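Long-range contacts in periplasmic molybdate-binding protein (Azotobacter vinelandii, PDB 1ATG), which binds molybdate or tungstate in a pocket between its two domains and probably serves an ABC transporter as its periplasmic receptor: residues L82-A87 with S178-P183; N102-I107 with A158-V163. All coordinates share one frame; numbering follows the deposited sequence.

Contact 1. Residues L82-A87 with S178-P183; sequences LVLWSA and SHWFPP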
loop_
_atom_site.group_PDB
_atom_site.type_symbol
_atom_site.label_atom_id
_atom_site.label_comp_id
_atom_site.label_asym_id
_atom_site.label_seq_id
_atom_site.Cartn_x
_atom_site.Cartn_y
_atom_site.Cartn_z
ATOM N N LEU A 82 -0.903 -7.787 4.152
ATOM C CA LEU A 82 -2.317 -7.791 3.794
ATOM C C LEU A 82 -3.167 -8.194 4.982
ATOM O O LEU A 82 -2.826 -9.111 5.755
ATOM C CB LEU A 82 -2.517 -8.824 2.682
ATOM C CG LEU A 82 -3.941 -8.936 2.135
ATOM C CD1 LEU A 82 -4.370 -7.692 1.373
ATOM C CD2 LEU A 82 -4.003 -10.151 1.213
ATOM N N VAL A 83 -4.325 -7.548 5.130
ATOM C CA VAL A 83 -5.240 -7.877 6.204
ATOM C C VAL A 83 -6.673 -7.956 5.694
ATOM O O VAL A 83 -7.094 -7.080 4.901
ATOM C CB VAL A 83 -5.233 -6.848 7.355
ATOM C CG1 VAL A 83 -5.857 -7.472 8.603
ATOM C CG2 VAL A 83 -3.865 -6.300 7.692
ATOM N N LEU A 84 -7.397 -8.980 6.095
ATOM C CA LEU A 84 -8.845 -9.012 5.900
ATOM C C LEU A 84 -9.436 -8.316 7.134
ATOM O O LEU A 84 -9.129 -8.711 8.281
ATOM C CB LEU A 84 -9.348 -10.447 5.833
ATOM C CG LEU A 84 -10.879 -10.563 5.732
ATOM C CD1 LEU A 84 -11.391 -10.015 4.412
ATOM C CD2 LEU A 84 -11.296 -12.015 5.906
ATOM N N TRP A 85 -10.207 -7.271 6.924
ATOM C CA TRP A 85 -10.683 -6.452 8.025
ATOM C C TRP A 85 -12.178 -6.245 7.900
ATOM O O TRP A 85 -12.751 -6.205 6.820
ATOM C CB TRP A 85 -9.969 -5.091 7.926
ATOM C CG TRP A 85 -10.250 -4.115 9.026
ATOM C CD1 TRP A 85 -10.217 -4.355 10.378
ATOM C CD2 TRP A 85 -10.635 -2.746 8.870
ATOM N NE1 TRP A 85 -10.533 -3.202 11.057
ATOM C CE2 TRP A 85 -10.802 -2.205 10.169
ATOM C CE3 TRP A 85 -10.836 -1.905 7.776
ATOM C CZ2 TRP A 85 -11.160 -0.882 10.377
ATOM C CZ3 TRP A 85 -11.187 -0.584 8.004
ATOM C CH2 TRP A 85 -11.337 -0.079 9.297
ATOM N N SER A 86 -12.808 -6.072 9.059
ATOM C CA SER A 86 -14.160 -5.578 9.153
ATOM C C SER A 86 -14.186 -4.534 10.278
ATOM O O SER A 86 -13.533 -4.720 11.314
ATOM C CB SER A 86 -15.193 -6.657 9.453
ATOM O OG SER A 86 -16.505 -6.103 9.605
ATOM N N ALA A 87 -15.021 -3.519 10.125
ATOM C CA ALA A 87 -15.270 -2.590 11.224
ATOM C C ALA A 87 -16.072 -3.300 12.318
ATOM O O ALA A 87 -16.090 -2.811 13.457
ATOM C CB ALA A 87 -16.022 -1.353 10.746
ATOM N N SER A 178 -12.516 -6.272 13.522
ATOM C CA SER A 178 -12.027 -7.643 13.538
ATOM C C SER A 178 -11.093 -7.851 12.349
ATOM O O SER A 178 -11.262 -7.173 11.329
ATOM C CB SER A 178 -13.142 -8.672 13.600
ATOM O OG SER A 178 -14.051 -8.499 12.525
ATOM N N HIS A 179 -10.112 -8.739 12.475
ATOM C CA HIS A 179 -9.170 -8.903 11.371
ATOM C C HIS A 179 -8.552 -10.283 11.320
ATOM O O HIS A 179 -8.493 -11.026 12.306
ATOM C CB HIS A 179 -8.068 -7.841 11.443
ATOM C CG HIS A 179 -7.107 -8.096 12.567
ATOM N ND1 HIS A 179 -7.400 -7.745 13.874
ATOM C CD2 HIS A 179 -5.889 -8.689 12.580
ATOM C CE1 HIS A 179 -6.388 -8.089 14.651
ATOM N NE2 HIS A 179 -5.474 -8.670 13.904
ATOM N N TRP A 180 -8.076 -10.615 10.127
ATOM C CA TRP A 180 -7.370 -11.861 9.868
ATOM C C TRP A 180 -6.233 -11.575 8.900
ATOM O O TRP A 180 -6.433 -10.943 7.861
ATOM C CB TRP A 180 -8.267 -12.912 9.234
ATOM C CG TRP A 180 -7.592 -14.153 8.732
ATOM C CD1 TRP A 180 -6.867 -15.058 9.467
ATOM C CD2 TRP A 180 -7.553 -14.633 7.383
ATOM N NE1 TRP A 180 -6.415 -16.072 8.666
ATOM C CE2 TRP A 180 -6.825 -15.845 7.380
ATOM C CE3 TRP A 180 -8.096 -14.171 6.185
ATOM C CZ2 TRP A 180 -6.642 -16.590 6.225
ATOM C CZ3 TRP A 180 -7.899 -14.921 5.036
ATOM C CH2 TRP A 180 -7.173 -16.120 5.057
ATOM N N PHE A 181 -5.031 -11.994 9.279
ATOM C CA PHE A 181 -3.882 -11.900 8.388
ATOM C C PHE A 181 -3.802 -13.162 7.557
ATOM O O PHE A 181 -3.483 -14.247 8.076
ATOM C CB PHE A 181 -2.558 -11.775 9.158
ATOM C CG PHE A 181 -2.406 -10.509 9.936
ATOM C CD1 PHE A 181 -2.155 -9.309 9.275
ATOM C CD2 PHE A 181 -2.501 -10.484 11.315
ATOM C CE1 PHE A 181 -1.999 -8.127 9.978
ATOM C CE2 PHE A 181 -2.345 -9.305 12.018
ATOM C CZ PHE A 181 -2.093 -8.123 11.360
ATOM N N PRO A 182 -4.036 -13.128 6.263
ATOM C CA PRO A 182 -3.790 -14.334 5.471
ATOM C C PRO A 182 -2.318 -14.723 5.596
ATOM O O PRO A 182 -1.429 -13.873 5.548
ATOM C CB PRO A 182 -4.119 -13.900 4.054
ATOM C CG PRO A 182 -5.027 -12.717 4.193
ATOM C CD PRO A 182 -4.509 -12.003 5.436
ATOM N N PRO A 183 -2.030 -16.008 5.780
ATOM C CA PRO A 183 -0.637 -16.454 5.860
ATOM C C PRO A 183 0.135 -16.032 4.616
ATOM O O PRO A 183 -0.391 -15.843 3.516
ATOM C CB PRO A 183 -0.759 -17.964 6.018
ATOM C CG PRO A 183 -2.086 -18.162 6.676
ATOM C CD PRO A 183 -2.976 -17.111 6.028
HETATM O O HOH W 1 -0.934 -11.179 5.710
#
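Leu84 and Trp180 form an antiparallel hydrogen-bonded pair, Leu84 N reaching Trp180 O at 2.8 Å and Trp180 N answering to Leu84 O. Ser86 and Ser178 repeat this two-bond pattern, and between the two lies the non-hydrogen-bonded pair Trp85 and His179, where His179 CA makes a bent CA-H...O contact with Leu84 O (3.1 Å). At the Leu82 end, past Val83 and Phe181, a water links the two backbones, donating to Leu82 O (2.8 Å) and to Pro182 O (2.7 Å).

Apolar side chains meet on both faces and beyond the end of the ladder. Val83 stands beside Phe181, the two side chains pointing the same way, with CG2 3.5 Å from Phe181 CE1. Its other methyl, CG1, anti to the backbone N (chi1 -162°), rests 3.6 Å from His179 CB. An alanine here would probably leave a gap beside Phe181 CE1 and His179 CB and the phenyl ring freer to turn. On the other face, Leu84 CD2 meets Trp180 CE3 at 3.9 Å, while Pro182 CA lies over the rim of one face of that indole. Leu82 CD2 touches Pro182 CG crosswise.

In one lobe of this two-domain periplasmic-binding-protein fold, strand 178-180 thus flanks strand 75-86, which also bonds to strand 160-164 through Val83 with Val163 and Trp85 with Gly161. Helix 116-127 packs on Leu82, Trp180 and Pro182 through Val124.

Contact 2. Residues N102-I107 with A158-V163; sequences NGWRHI and ADLGFV. With ACT (acetate ion), chain C.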
loop_
_atom_site.group_PDB
_atom_site.type_symbol
_atom_site.label_atom_id
_atom_site.label_comp_id
_atom_site.label_asym_id
_atom_site.label_seq_id
_atom_site.Cartn_x
_atom_site.Cartn_y
_atom_site.Cartn_z
ATOM N N ASN A 102 -21.812 -17.131 4.241
ATOM C CA ASN A 102 -22.760 -16.131 3.756
ATOM C C ASN A 102 -23.203 -15.182 4.850
ATOM O O ASN A 102 -24.272 -14.563 4.760
ATOM C CB ASN A 102 -23.956 -16.844 3.112
ATOM C CG ASN A 102 -23.560 -17.686 1.916
ATOM O OD1 ASN A 102 -22.743 -17.291 1.081
ATOM N ND2 ASN A 102 -24.136 -18.883 1.825
ATOM N N GLY A 103 -22.377 -14.984 5.870
ATOM C CA GLY A 103 -22.659 -14.091 6.981
ATOM C C GLY A 103 -22.224 -12.650 6.777
ATOM O O GLY A 103 -22.062 -11.884 7.729
ATOM N N TRP A 104 -22.082 -12.213 5.540
ATOM C CA TRP A 104 -21.654 -10.863 5.194
ATOM C C TRP A 104 -22.103 -10.620 3.760
ATOM O O TRP A 104 -22.342 -11.582 3.005
ATOM C CB TRP A 104 -20.147 -10.697 5.339
ATOM C CG TRP A 104 -19.349 -11.736 4.608
ATOM C CD1 TRP A 104 -19.007 -12.980 5.073
ATOM C CD2 TRP A 104 -18.809 -11.637 3.290
ATOM N NE1 TRP A 104 -18.284 -13.652 4.121
ATOM C CE2 TRP A 104 -18.137 -12.854 3.022
ATOM C CE3 TRP A 104 -18.796 -10.648 2.312
ATOM C CZ2 TRP A 104 -17.498 -13.083 1.809
ATOM C CZ3 TRP A 104 -18.162 -10.880 1.116
ATOM C CH2 TRP A 104 -17.504 -12.097 0.862
ATOM N N ARG A 105 -22.174 -9.366 3.373
ATOM C CA ARG A 105 -22.693 -8.979 2.072
ATOM C C ARG A 105 -21.585 -8.781 1.058
ATOM O O ARG A 105 -21.428 -9.630 0.168
ATOM C CB ARG A 105 -23.569 -7.727 2.235
ATOM C CG ARG A 105 -24.824 -7.995 3.075
ATOM C CD ARG A 105 -25.476 -6.692 3.526
ATOM N NE ARG A 105 -24.681 -6.147 4.649
ATOM C CZ ARG A 105 -25.141 -5.158 5.414
ATOM N NH1 ARG A 105 -26.313 -4.597 5.157
ATOM N NH2 ARG A 105 -24.422 -4.720 6.425
ATOM N N HIS A 106 -20.838 -7.692 1.142
ATOM C CA HIS A 106 -19.775 -7.398 0.191
ATOM C C HIS A 106 -18.393 -7.310 0.826
ATOM O O HIS A 106 -18.245 -7.056 2.019
ATOM C CB HIS A 106 -20.052 -6.044 -0.478
ATOM C CG HIS A 106 -21.365 -6.005 -1.202
ATOM N ND1 HIS A 106 -22.534 -5.531 -0.643
ATOM C CD2 HIS A 106 -21.690 -6.427 -2.452
ATOM C CE1 HIS A 106 -23.522 -5.634 -1.523
ATOM N NE2 HIS A 106 -23.033 -6.175 -2.624
ATOM N N ILE A 107 -17.393 -7.520 -0.026
ATOM C CA ILE A 107 -16.000 -7.384 0.369
ATOM C C ILE A 107 -15.361 -6.384 -0.579
ATOM O O ILE A 107 -15.443 -6.530 -1.825
ATOM C CB ILE A 107 -15.269 -8.742 0.345
ATOM C CG1 ILE A 107 -13.812 -8.540 0.790
ATOM C CG2 ILE A 107 -15.346 -9.475 -0.989
ATOM C CD1 ILE A 107 -13.098 -9.844 1.105
ATOM N N ALA A 158 -18.736 -1.582 3.089
ATOM C CA ALA A 158 -18.439 -2.974 2.818
ATOM C C ALA A 158 -18.291 -3.705 4.158
ATOM O O ALA A 158 -17.512 -3.246 5.002
ATOM C CB ALA A 158 -17.171 -3.182 1.991
ATOM N N ASP A 159 -18.979 -4.811 4.362
ATOM C CA ASP A 159 -18.827 -5.601 5.573
ATOM C C ASP A 159 -17.377 -6.038 5.752
ATOM O O ASP A 159 -16.896 -6.025 6.880
ATOM C CB ASP A 159 -19.746 -6.831 5.511
ATOM C CG ASP A 159 -21.211 -6.524 5.742
ATOM O OD1 ASP A 159 -21.549 -5.551 6.467
ATOM O OD2 ASP A 159 -22.064 -7.291 5.238
ATOM N N LEU A 160 -16.726 -6.461 4.678
ATOM C CA LEU A 160 -15.345 -6.918 4.722
ATOM C C LEU A 160 -14.506 -6.099 3.759
ATOM O O LEU A 160 -15.037 -5.595 2.765
ATOM C CB LEU A 160 -15.242 -8.383 4.282
ATOM C CG LEU A 160 -16.026 -9.416 5.084
ATOM C CD1 LEU A 160 -15.722 -10.807 4.532
ATOM C CD2 LEU A 160 -15.707 -9.367 6.573
ATOM N N GLY A 161 -13.191 -6.120 3.968
ATOM C CA GLY A 161 -12.298 -5.510 2.990
ATOM C C GLY A 161 -10.894 -6.065 3.137
ATOM O O GLY A 161 -10.479 -6.475 4.217
ATOM N N PHE A 162 -10.168 -6.056 2.018
ATOM C CA PHE A 162 -8.740 -6.372 2.021
ATOM C C PHE A 162 -7.977 -5.057 2.012
ATOM O O PHE A 162 -8.085 -4.245 1.084
ATOM C CB PHE A 162 -8.342 -7.239 0.835
ATOM C CG PHE A 162 -8.514 -8.713 1.039
ATOM C CD1 PHE A 162 -7.830 -9.369 2.049
ATOM C CD2 PHE A 162 -9.360 -9.457 0.226
ATOM C CE1 PHE A 162 -7.973 -10.728 2.230
ATOM C CE2 PHE A 162 -9.491 -10.817 0.391
ATOM C CZ PHE A 162 -8.806 -11.469 1.402
ATOM N N VAL A 163 -7.255 -4.804 3.116
ATOM C CA VAL A 163 -6.585 -3.536 3.341
ATOM C C VAL A 163 -5.130 -3.729 3.741
ATOM O O VAL A 163 -4.667 -4.863 3.895
ATOM C CB VAL A 163 -7.332 -2.713 4.420
ATOM C CG1 VAL A 163 -8.802 -2.474 4.070
ATOM C CG2 VAL A 163 -7.237 -3.386 5.785
HETATM C C ACT C . -22.159 -4.390 2.641
HETATM O O ACT C . -21.208 -5.199 2.620
HETATM O OXT ACT C . -23.001 -4.353 1.695
HETATM C CH3 ACT C . -22.371 -3.470 3.796
#
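Leu160 CD1 sits over the Trp104 indole in a CH-pi contact, 3.5 Å from the centroid of the five-membered ring and 15° off its normal. The two side chains cross at about a right angle, and Trp104 NE1 is bonded to Val98 O. Deeper along the strand, Ile107 CG1 packs on Leu160 CB, and Ile107 CD1 reaches Phe162 CE2 at 3.8 Å. Leu160 N donates to His106 O where the parallel pairing begins.

Toward solvent the contact turns polar. A side-on salt bridge joins Arg105 to Asp159: Arg105 NE meets Asp159 OD2 at 2.9 Å in an almost straight bond (179°), and NH2 meets the syn lone pair of OD1. The bend at chi3 (-77°) sets NE on course for this carboxylate. Asp159 OD2 also takes Arg105 N on its anti lone pair, so two donors hold it. An acetate, probably from the crystallisation liquor, lays its methyl over one guanidinium face, toward the rim; its OXT accepts from His106 ND1 (2.7 Å), its O from His106 N and Asp159 N.

Ile107 opens strand 107-110, which runs parallel to strands 140-143 and 160-164 in the same lobe as strand 75-86, whose Leu84 meets both Ile107 and Phe162.

Overall arrangement
Contacts 1 and 2 lie with their centres about 11 Å apart in one mixed sheet, on the same side of the chain's centre. Along the chain the order is 82-87, 102-107, 158-163, 178-183, so contact 1 encloses contact 2. Strand 75-86 pairs antiparallel with both 178-180 and 160-164, and the latter carries the sheet on to 107-110. Trp85 N to Gly161 O and Ser86 OG to Asp159 O, both 2.8 Å, probably bond the two contacts, and Leu84 CD1 packs on Ile107 CD1. Together they tie neighbouring strands in what is probably one of the two domains, with Leu82 about 8 Å and Phe162 about 10 Å, by side chain, from the tungstate bound between the domains.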